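Local coordinates for protein extracellular ligand-binding receptor (Desulfohalobium retbaense DSM 5692, PDB 5ERE) that probably senses small solutes for signalling, binding 2-oxo-4-methylpentanoate in a periplasmic-binding-protein module and cytosine in a tandem PAS sensor region, at residues L8-A13 against E20-V25; L108-Q113 against A304-I309; A259-T264 against T290-K295; Y308-V313 against E322-M327. All coordinates share one frame; numbering follows the deposited sequence.

Contact 1: residues L8-A13 against E20-V25; sequences LPFSSA and EQQRAV
Q21 reaches out from helix 15-32 to meet L8, and its side chain can be followed outward atom by atom. CB lies 4.0 Å from CD1 of L8, and CD1 also approaches the backbone N of Q22. Beyond CG the chain runs extended, so that the amide carbon CD is carried over to the other methyl of L8. At the tip, OE1 rests 3.5 Å from CD2 of L8, and CD of P9 lies a little farther from OE1, the P9 and Q21 side chains crossing at about a right angle. Q22 uses a different route: its CG stands anti to the backbone N (chi1 173°), and its OE1 comes 3.6 Å from CZ of F10, with amide and ring planes 42° apart. One face of that ring is covered near its rim by L8 CB, so L8 and F10 pack together on the loop side. The loop is shaped by its own bonds: P9 centres an inverse gamma turn, closed by F10 N to L8 O at 2.8 Å, and S12 OG donates to P9 O. P9 also lies close to the bound 2-oxo-4-methylpentanoate. This is the first beta-alpha connection of the parallel sheet: L8 ends strand 3-8 beside strand 37-42, Q21 touches C70 of strand 64-70, and further along the same helix V25 packs against helix 254-271.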
# COMPACT_ATOMS: atom_id res chain seq x y z
N LEU A 8 -7.22 -26.84 -9.51
CA LEU A 8 -7.90 -26.18 -8.38
C LEU A 8 -8.01 -27.14 -7.18
O LEU A 8 -8.10 -28.35 -7.35
CB LEU A 8 -9.29 -25.74 -8.77
CG LEU A 8 -9.44 -24.94 -10.09
CD1 LEU A 8 -10.93 -24.69 -10.33
CD2 LEU A 8 -8.63 -23.64 -9.99
N PRO A 9 -8.05 -26.58 -5.97
CA PRO A 9 -7.90 -27.45 -4.80
C PRO A 9 -9.24 -28.02 -4.35
O PRO A 9 -9.69 -27.71 -3.25
CB PRO A 9 -7.29 -26.50 -3.77
CG PRO A 9 -7.87 -25.12 -4.16
CD PRO A 9 -7.94 -25.15 -5.63
N PHE A 10 -9.86 -28.85 -5.19
CA PHE A 10 -11.19 -29.36 -4.91
C PHE A 10 -11.21 -30.24 -3.61
O PHE A 10 -12.10 -30.12 -2.80
CB PHE A 10 -11.70 -30.20 -6.07
CG PHE A 10 -12.04 -29.40 -7.31
CD1 PHE A 10 -13.05 -28.45 -7.30
CD2 PHE A 10 -11.33 -29.61 -8.47
CE1 PHE A 10 -13.36 -27.71 -8.43
CE2 PHE A 10 -11.66 -28.88 -9.64
CZ PHE A 10 -12.66 -27.93 -9.61
N SER A 11 -10.21 -31.10 -3.47
CA SER A 11 -10.07 -32.04 -2.35
C SER A 11 -9.16 -31.43 -1.30
O SER A 11 -7.98 -31.75 -1.23
CB SER A 11 -9.50 -33.37 -2.84
OG SER A 11 -10.38 -34.00 -3.74
N SER A 12 -9.75 -30.57 -0.48
CA SER A 12 -9.01 -29.74 0.45
C SER A 12 -9.99 -28.90 1.26
O SER A 12 -11.20 -28.90 1.00
CB SER A 12 -8.01 -28.84 -0.29
OG SER A 12 -8.55 -27.56 -0.59
N ALA A 13 -9.44 -28.19 2.26
CA ALA A 13 -10.22 -27.22 3.05
C ALA A 13 -10.78 -26.04 2.19
O ALA A 13 -11.69 -25.31 2.62
CB ALA A 13 -9.35 -26.68 4.14
N GLU A 20 -16.00 -22.09 -6.65
CA GLU A 20 -16.22 -20.73 -7.08
C GLU A 20 -15.43 -20.44 -8.37
O GLU A 20 -15.95 -19.90 -9.35
CB GLU A 20 -15.82 -19.77 -5.97
CG GLU A 20 -16.04 -18.30 -6.36
CD GLU A 20 -15.89 -17.35 -5.21
OE1 GLU A 20 -16.77 -17.33 -4.31
OE2 GLU A 20 -14.89 -16.61 -5.20
N GLN A 21 -14.16 -20.82 -8.36
CA GLN A 21 -13.29 -20.58 -9.49
C GLN A 21 -13.78 -21.36 -10.72
O GLN A 21 -13.77 -20.82 -11.82
CB GLN A 21 -11.85 -20.94 -9.15
CG GLN A 21 -11.24 -20.04 -8.11
CD GLN A 21 -9.91 -20.58 -7.57
OE1 GLN A 21 -9.80 -21.76 -7.24
NE2 GLN A 21 -8.91 -19.74 -7.51
N GLN A 22 -14.19 -22.60 -10.51
CA GLN A 22 -14.73 -23.44 -11.57
C GLN A 22 -15.97 -22.83 -12.18
O GLN A 22 -16.09 -22.76 -13.40
CB GLN A 22 -15.07 -24.82 -11.03
CG GLN A 22 -15.80 -25.78 -11.97
CD GLN A 22 -16.53 -26.85 -11.17
OE1 GLN A 22 -16.00 -27.92 -10.93
NE2 GLN A 22 -17.76 -26.53 -10.72
N ARG A 23 -16.91 -22.43 -11.32
CA ARG A 23 -18.08 -21.70 -11.76
C ARG A 23 -17.77 -20.46 -12.59
O ARG A 23 -18.39 -20.22 -13.66
CB ARG A 23 -18.88 -21.30 -10.52
CG ARG A 23 -19.56 -22.48 -9.91
CD ARG A 23 -20.25 -22.09 -8.60
NE ARG A 23 -21.05 -23.20 -8.10
CZ ARG A 23 -21.67 -23.19 -6.92
NH1 ARG A 23 -21.56 -22.15 -6.11
NH2 ARG A 23 -22.39 -24.22 -6.54
N ALA A 24 -16.81 -19.65 -12.12
CA ALA A 24 -16.54 -18.40 -12.80
C ALA A 24 -15.91 -18.65 -14.19
O ALA A 24 -16.22 -17.96 -15.15
CB ALA A 24 -15.70 -17.54 -11.99
N VAL A 25 -15.07 -19.68 -14.28
CA VAL A 25 -14.40 -20.06 -15.50
C VAL A 25 -15.39 -20.55 -16.54
O VAL A 25 -15.27 -20.21 -17.72
CB VAL A 25 -13.37 -21.13 -15.23
CG1 VAL A 25 -12.93 -21.83 -16.50
CG2 VAL A 25 -12.18 -20.49 -14.57

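Contact 2: residues L108-Q113 against A304-I309; sequences LTVGVQ and ASYPYI. With EDO (1,2-ethanediol), chain G.
A304 meets L108 at the start of the 304-309 segment, its CB 3.7 Å from the carbonyl O of L108. Its own carbonyl shares a water with T109 O, the water donating to both. At S305 the contact is made by the backbone, with CA 4.1 Å from CG2 of V110. At Y306, CG sits between the backbone N and the carbonyl carbon (chi1 38°), and the ring presents one face to V110, whose CG2 stands 3.8 Å above the centre as a CH-pi contact only 6° off the normal. At the far end of the same ring, OH donates to L108 O at 2.7 Å, within the carbonyl plane. The backbone N atoms of V110 and Y306 are buried here with no partner in the model. Y308 then points tip to tip at V110, OH lying 3.4 Å from CB. Its hydroxyl donates to a second water, which in turn donates to V110 O. The 108-113 segment leads from strand 106-107 of the five-stranded parallel sheet into helix 112-123, with G111 as N-cap, whereas strand 304-314 pairs with both 296-298 and 228-232. This is consistent with neighbouring crossovers in the hinge between the lobes, as in periplasmic binding proteins, with T109 OG1 bonded to E258 of helix 254-271 and to S94 of the ligand pocket.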
# COMPACT_ATOMS: atom_id res chain seq x y z
N LEU A 108 -2.06 -13.23 -11.29
CA LEU A 108 -3.15 -12.28 -11.14
C LEU A 108 -3.39 -11.84 -9.69
O LEU A 108 -4.13 -10.90 -9.46
CB LEU A 108 -4.45 -12.88 -11.68
CG LEU A 108 -4.74 -12.59 -13.16
CD1 LEU A 108 -3.92 -13.48 -13.97
CD2 LEU A 108 -6.24 -12.83 -13.48
N THR A 109 -2.73 -12.49 -8.74
CA THR A 109 -2.94 -12.20 -7.30
C THR A 109 -1.88 -11.23 -6.80
O THR A 109 -0.68 -11.46 -6.99
CB THR A 109 -2.90 -13.49 -6.47
OG1 THR A 109 -3.69 -14.51 -7.10
CG2 THR A 109 -3.31 -13.28 -5.01
N VAL A 110 -2.31 -10.16 -6.15
CA VAL A 110 -1.40 -9.25 -5.49
C VAL A 110 -0.65 -10.00 -4.38
O VAL A 110 -1.24 -10.77 -3.62
CB VAL A 110 -2.13 -8.02 -4.92
CG1 VAL A 110 -1.24 -7.23 -3.96
CG2 VAL A 110 -2.58 -7.09 -6.05
N GLY A 111 0.64 -9.74 -4.30
CA GLY A 111 1.51 -10.43 -3.37
C GLY A 111 1.38 -10.13 -1.87
O GLY A 111 0.89 -9.08 -1.47
N VAL A 112 1.87 -11.06 -1.05
CA VAL A 112 1.90 -10.86 0.42
C VAL A 112 2.58 -9.55 0.81
O VAL A 112 2.05 -8.80 1.63
CB VAL A 112 2.63 -12.04 1.14
CG1 VAL A 112 2.69 -11.82 2.66
CG2 VAL A 112 1.92 -13.32 0.85
N GLN A 113 3.69 -9.22 0.17
CA GLN A 113 4.44 -8.02 0.53
C GLN A 113 3.60 -6.77 0.42
O GLN A 113 3.58 -5.94 1.33
CB GLN A 113 5.68 -7.84 -0.35
CG GLN A 113 6.57 -6.71 0.19
CD GLN A 113 7.88 -6.55 -0.55
OE1 GLN A 113 8.47 -7.52 -1.01
NE2 GLN A 113 8.35 -5.31 -0.65
N ALA A 304 0.53 -8.92 -11.33
CA ALA A 304 -0.55 -7.94 -11.30
C ALA A 304 -0.44 -7.00 -10.11
O ALA A 304 0.07 -7.36 -9.05
CB ALA A 304 -1.90 -8.64 -11.27
N SER A 305 -0.98 -5.80 -10.26
CA SER A 305 -1.13 -4.87 -9.15
C SER A 305 -2.47 -4.15 -9.29
O SER A 305 -2.87 -3.75 -10.39
CB SER A 305 0.05 -3.88 -9.14
OG SER A 305 -0.24 -2.73 -8.39
N TYR A 306 -3.17 -4.00 -8.17
CA TYR A 306 -4.41 -3.23 -8.13
C TYR A 306 -4.67 -2.85 -6.67
O TYR A 306 -4.17 -3.51 -5.75
CB TYR A 306 -5.58 -4.02 -8.71
CG TYR A 306 -5.63 -5.50 -8.42
CD1 TYR A 306 -5.06 -6.42 -9.28
CD2 TYR A 306 -6.31 -5.98 -7.30
CE1 TYR A 306 -5.13 -7.76 -9.06
CE2 TYR A 306 -6.39 -7.36 -7.06
CZ TYR A 306 -5.78 -8.23 -7.93
OH TYR A 306 -5.84 -9.60 -7.79
N PRO A 307 -5.44 -1.78 -6.46
CA PRO A 307 -5.52 -1.30 -5.07
C PRO A 307 -6.35 -2.19 -4.12
O PRO A 307 -7.21 -2.96 -4.55
CB PRO A 307 -6.14 0.09 -5.22
CG PRO A 307 -6.89 0.04 -6.57
CD PRO A 307 -6.08 -0.85 -7.43
N TYR A 308 -6.01 -2.08 -2.83
CA TYR A 308 -6.69 -2.76 -1.73
C TYR A 308 -7.25 -1.71 -0.76
O TYR A 308 -6.76 -0.55 -0.68
CB TYR A 308 -5.74 -3.69 -0.92
CG TYR A 308 -5.51 -5.08 -1.47
CD1 TYR A 308 -5.24 -5.29 -2.82
CD2 TYR A 308 -5.55 -6.18 -0.66
CE1 TYR A 308 -5.02 -6.56 -3.32
CE2 TYR A 308 -5.34 -7.44 -1.14
CZ TYR A 308 -5.08 -7.62 -2.50
OH TYR A 308 -4.88 -8.86 -3.02
N ILE A 309 -8.26 -2.14 -0.01
CA ILE A 309 -8.84 -1.32 1.04
C ILE A 309 -8.99 -2.16 2.30
O ILE A 309 -8.89 -3.40 2.28
CB ILE A 309 -10.21 -0.76 0.71
CG1 ILE A 309 -11.13 -1.88 0.19
CG2 ILE A 309 -10.06 0.34 -0.29
CD1 ILE A 309 -12.62 -1.57 0.24
C1 EDO G . 5.49 -11.56 -2.67
O1 EDO G . 5.11 -11.07 -1.38
C2 EDO G . 5.30 -13.07 -2.64
O2 EDO G . 4.66 -13.50 -3.85
O HOH W 1 1.34 -10.08 -8.15
O HOH W 2 -3.32 -10.44 -1.67

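Contact 3: residues A259-T264 against T290-K295; sequences AYDLCT and TGALGK
D261 grips two successive backbone N-H groups of the 290-295 segment, one with each carboxylate oxygen. A292 N donates to the syn lone pair of OD1, at 2.8 Å, while L293 N donates to OD2 at 2.8 Å, also on the syn side but 32° out of the carboxylate plane. A buried carboxylate is thereby supplied with two donors, which would be expected to steady its negative charge. The CG of D261 lies anti to the carbonyl carbon (chi1 -78°), which directs it out toward the turn. The N-H groups are set side by side by a type I turn from G291 to G294, closed by G294 N to G291 O at 2.9 Å, so the aspartate binds the turn at the tip of a beta hairpin. Around the polar core the packing is light: A292 CB lies 3.3 Å from D261 OD1 and 3.9 Å from CD2 of Y260, and CB of L293 rests beside D261 OD2. The hydroxyl of Y260 is bonded to E31. Helix 254-271 is thus joined on one flank to the hairpin of strands 288-291 and 296-298, while A259 packs on helix 15-32 and L262 faces V90 and I92 of strand 88-92.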
# COMPACT_ATOMS: atom_id res chain seq x y z
N ALA A 259 -10.79 -15.19 -11.43
CA ALA A 259 -10.78 -16.26 -12.39
C ALA A 259 -11.55 -15.81 -13.66
O ALA A 259 -11.14 -16.14 -14.76
CB ALA A 259 -11.38 -17.50 -11.82
N TYR A 260 -12.60 -15.01 -13.49
CA TYR A 260 -13.32 -14.45 -14.62
C TYR A 260 -12.40 -13.54 -15.46
O TYR A 260 -12.42 -13.62 -16.69
CB TYR A 260 -14.57 -13.66 -14.15
CG TYR A 260 -15.30 -12.99 -15.28
CD1 TYR A 260 -16.26 -13.69 -16.00
CD2 TYR A 260 -15.04 -11.66 -15.63
CE1 TYR A 260 -16.95 -13.08 -17.08
CE2 TYR A 260 -15.72 -11.05 -16.70
CZ TYR A 260 -16.67 -11.76 -17.41
OH TYR A 260 -17.36 -11.16 -18.44
N ASP A 261 -11.62 -12.67 -14.82
CA ASP A 261 -10.71 -11.81 -15.61
C ASP A 261 -9.59 -12.60 -16.28
O ASP A 261 -9.13 -12.23 -17.39
CB ASP A 261 -10.09 -10.71 -14.77
CG ASP A 261 -11.03 -9.55 -14.51
OD1 ASP A 261 -12.20 -9.61 -14.96
OD2 ASP A 261 -10.60 -8.58 -13.84
N LEU A 262 -9.14 -13.67 -15.66
CA LEU A 262 -8.19 -14.54 -16.33
C LEU A 262 -8.78 -15.11 -17.62
O LEU A 262 -8.10 -15.11 -18.64
CB LEU A 262 -7.78 -15.69 -15.45
CG LEU A 262 -7.08 -16.81 -16.24
CD1 LEU A 262 -5.81 -16.26 -16.83
CD2 LEU A 262 -6.78 -17.93 -15.33
N CYS A 263 -10.00 -15.63 -17.56
CA CYS A 263 -10.59 -16.22 -18.79
C CYS A 263 -10.81 -15.19 -19.85
O CYS A 263 -10.59 -15.47 -21.02
CB CYS A 263 -11.91 -16.95 -18.53
SG CYS A 263 -11.69 -18.29 -17.40
N THR A 264 -11.27 -14.01 -19.45
CA THR A 264 -11.56 -12.95 -20.43
C THR A 264 -10.30 -12.58 -21.21
O THR A 264 -10.31 -12.50 -22.44
CB THR A 264 -12.12 -11.70 -19.69
OG1 THR A 264 -13.44 -12.01 -19.22
CG2 THR A 264 -12.15 -10.48 -20.58
N THR A 290 -8.75 -3.70 -17.78
CA THR A 290 -9.85 -3.28 -16.97
C THR A 290 -10.91 -4.34 -17.11
O THR A 290 -11.18 -4.83 -18.18
CB THR A 290 -10.34 -1.88 -17.38
OG1 THR A 290 -9.31 -0.93 -17.05
CG2 THR A 290 -11.60 -1.51 -16.62
N GLY A 291 -11.45 -4.77 -15.97
CA GLY A 291 -12.30 -5.94 -15.95
C GLY A 291 -12.97 -6.03 -14.59
O GLY A 291 -13.11 -5.03 -13.89
N ALA A 292 -13.36 -7.23 -14.21
CA ALA A 292 -14.15 -7.40 -13.01
C ALA A 292 -13.35 -7.04 -11.77
O ALA A 292 -13.94 -6.55 -10.77
CB ALA A 292 -14.68 -8.82 -12.93
N LEU A 293 -12.02 -7.21 -11.82
CA LEU A 293 -11.15 -6.85 -10.70
C LEU A 293 -10.83 -5.37 -10.68
O LEU A 293 -10.02 -4.92 -9.89
CB LEU A 293 -9.81 -7.57 -10.77
CG LEU A 293 -9.67 -9.04 -10.44
CD1 LEU A 293 -8.28 -9.54 -10.99
CD2 LEU A 293 -9.74 -9.17 -8.92
N GLY A 294 -11.39 -4.64 -11.64
CA GLY A 294 -11.07 -3.23 -11.76
C GLY A 294 -9.90 -3.06 -12.71
O GLY A 294 -9.68 -3.89 -13.58
N LYS A 295 -9.17 -1.97 -12.54
CA LYS A 295 -7.98 -1.69 -13.34
C LYS A 295 -6.81 -2.48 -12.79
O LYS A 295 -6.40 -2.28 -11.63
CB LYS A 295 -7.68 -0.20 -13.34
CG LYS A 295 -6.50 0.18 -14.21
CD LYS A 295 -6.27 1.68 -14.22
CE LYS A 295 -4.95 2.01 -14.85
NZ LYS A 295 -4.51 3.33 -14.37

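Contact 4: residues Y308-V313 against E322-M327; sequences YIFKKV and EFQFPM. With EDO (1,2-ethanediol), chain H.
Q324 clasps the backbone of F310 with both ends of its amide. F310 N donates to OE1 at 2.8 Å in a nearly straight bond (163°), and NE2 returns a bond to F310 O at 2.9 Å. In both, the donor stands somewhat out of the carbonyl plane. The same amide oxygen lies 3.5 Å from F310 CB and near the plane of the F310 ring at its edge. Q324 reaches this place from the crowded position, with CG between the backbone N and the carbonyl carbon (chi1 66°), and an extended chain then carries the amide to the strand. Two more side chains close on F310: F323, with CZ 4.2 Å from F310 CB and the rings inclined at 42°, and M327, modelled as selenomethionine, whose CE touches F310 CE2 at 4.1 Å. The selenium of M327 in turn lies at the edge of the F323 ring. Strand 304-314 pairs with 317-320 as a hairpin, and the chain leaves it for the long helix 324-357, which leads toward the sensor region and which Q324 ties back to the strand. In the next shell, NE2 of Q324 also donates to A321 O, and F310 pairs by its backbone with A321. Q324 CG lies over the centre of the F325 ring, 3.5 Å above it, and that ring stacks on Y561. F323 meets Y122 of helix 112-123, and F310 packs on L119 of the same helix and on V228 of strand 228-232.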
# COMPACT_ATOMS: atom_id res chain seq x y z
N TYR A 308 -6.01 -2.08 -2.83
CA TYR A 308 -6.69 -2.76 -1.73
C TYR A 308 -7.25 -1.71 -0.76
O TYR A 308 -6.76 -0.55 -0.68
CB TYR A 308 -5.74 -3.69 -0.92
CG TYR A 308 -5.51 -5.08 -1.47
CD1 TYR A 308 -5.24 -5.29 -2.82
CD2 TYR A 308 -5.55 -6.18 -0.66
CE1 TYR A 308 -5.02 -6.56 -3.32
CE2 TYR A 308 -5.34 -7.44 -1.14
CZ TYR A 308 -5.08 -7.62 -2.50
OH TYR A 308 -4.88 -8.86 -3.02
N ILE A 309 -8.26 -2.14 -0.01
CA ILE A 309 -8.84 -1.32 1.04
C ILE A 309 -8.99 -2.16 2.30
O ILE A 309 -8.89 -3.40 2.28
CB ILE A 309 -10.21 -0.76 0.71
CG1 ILE A 309 -11.13 -1.88 0.19
CG2 ILE A 309 -10.06 0.34 -0.29
CD1 ILE A 309 -12.62 -1.57 0.24
N PHE A 310 -9.28 -1.47 3.38
CA PHE A 310 -9.79 -2.12 4.58
C PHE A 310 -11.28 -2.36 4.53
O PHE A 310 -12.06 -1.49 4.13
CB PHE A 310 -9.42 -1.30 5.79
CG PHE A 310 -7.99 -1.43 6.16
CD1 PHE A 310 -7.54 -2.54 6.83
CD2 PHE A 310 -7.08 -0.44 5.82
CE1 PHE A 310 -6.20 -2.67 7.18
CE2 PHE A 310 -5.74 -0.56 6.17
CZ PHE A 310 -5.30 -1.69 6.84
N LYS A 311 -11.64 -3.58 4.90
CA LYS A 311 -13.02 -3.98 5.04
C LYS A 311 -13.26 -4.54 6.43
O LYS A 311 -12.31 -4.83 7.17
CB LYS A 311 -13.38 -5.00 3.97
CG LYS A 311 -13.39 -4.39 2.61
CD LYS A 311 -13.90 -5.32 1.54
CE LYS A 311 -15.43 -5.28 1.39
NZ LYS A 311 -15.83 -6.24 0.33
N LYS A 312 -14.52 -4.66 6.80
CA LYS A 312 -14.82 -5.29 8.07
C LYS A 312 -16.11 -6.08 8.00
O LYS A 312 -16.98 -5.82 7.19
CB LYS A 312 -14.90 -4.25 9.18
CG LYS A 312 -16.16 -3.44 9.19
CD LYS A 312 -16.05 -2.31 10.20
CE LYS A 312 -15.86 -2.76 11.66
NZ LYS A 312 -14.99 -1.78 12.39
N VAL A 313 -16.18 -7.09 8.84
CA VAL A 313 -17.39 -7.89 8.99
C VAL A 313 -18.38 -7.12 9.87
O VAL A 313 -18.01 -6.68 10.97
CB VAL A 313 -17.04 -9.26 9.60
CG1 VAL A 313 -18.27 -10.16 9.74
CG2 VAL A 313 -15.97 -9.93 8.76
N GLU A 322 -14.95 2.34 7.30
CA GLU A 322 -15.00 3.80 7.28
C GLU A 322 -13.75 4.41 7.94
O GLU A 322 -13.31 5.50 7.55
CB GLU A 322 -16.28 4.29 8.00
N PHE A 323 -13.16 3.70 8.90
CA PHE A 323 -12.07 4.26 9.69
C PHE A 323 -10.80 4.56 8.90
O PHE A 323 -10.03 5.43 9.27
CB PHE A 323 -11.73 3.32 10.86
CG PHE A 323 -11.02 2.06 10.48
CD1 PHE A 323 -9.67 2.06 10.18
CD2 PHE A 323 -11.69 0.85 10.50
CE1 PHE A 323 -9.02 0.88 9.85
CE2 PHE A 323 -11.04 -0.32 10.19
CZ PHE A 323 -9.70 -0.30 9.86
N GLN A 324 -10.60 3.88 7.79
CA GLN A 324 -9.31 3.96 7.11
C GLN A 324 -8.99 5.32 6.51
O GLN A 324 -7.83 5.65 6.35
CB GLN A 324 -9.23 2.93 6.03
CG GLN A 324 -10.19 3.16 4.88
CD GLN A 324 -10.38 1.90 4.14
OE1 GLN A 324 -9.43 1.36 3.58
NE2 GLN A 324 -11.59 1.36 4.18
N PHE A 325 -10.02 6.10 6.17
CA PHE A 325 -9.77 7.34 5.43
C PHE A 325 -9.28 8.42 6.38
O PHE A 325 -8.24 9.02 6.14
CB PHE A 325 -11.03 7.74 4.64
CG PHE A 325 -11.48 6.65 3.71
CD1 PHE A 325 -10.70 6.33 2.61
CD2 PHE A 325 -12.61 5.90 3.96
CE1 PHE A 325 -11.05 5.27 1.78
CE2 PHE A 325 -12.97 4.85 3.12
CZ PHE A 325 -12.19 4.53 2.04
N PRO A 326 -9.99 8.62 7.51
CA PRO A 326 -9.40 9.53 8.49
C PRO A 326 -8.11 8.99 9.07
O PRO A 326 -7.21 9.76 9.37
CB PRO A 326 -10.49 9.66 9.58
CG PRO A 326 -11.49 8.55 9.30
CD PRO A 326 -11.41 8.35 7.79
N MSE A 327 -8.01 7.68 9.24
CA MSE A 327 -6.74 7.10 9.69
C MSE A 327 -5.54 7.46 8.78
O MSE A 327 -4.47 7.90 9.21
CB MSE A 327 -6.88 5.60 9.72
CG MSE A 327 -5.66 4.90 10.29
SE MSE A 327 -5.69 3.00 9.93
CE MSE A 327 -5.45 3.07 7.99
C1 EDO H . -16.05 0.78 10.03
O1 EDO H . -15.23 1.90 10.37
C2 EDO H . -17.39 1.18 9.44
O2 EDO H . -18.14 -0.02 9.16

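From the N terminus, contact 1 closes a short loop, the turn from the first strand into the first helix. Contact 2 closes a far longer one, bringing residues 108-113 to 304-309, and contact 3 is nested inside it. Contact 4 opens on the strand where contact 2 ends; the two share Y308 and I309, so strand 304-314 serves both. Contacts 1 and 3 meet where V25 CG2 packs on C263 SG, and contacts 2 and 3 where L108 and Y306 lie against L262 and L293. Together they run from the first beta-alpha unit through helix 254-271 to the probable hinge, and on to the helix leading toward the sensor region.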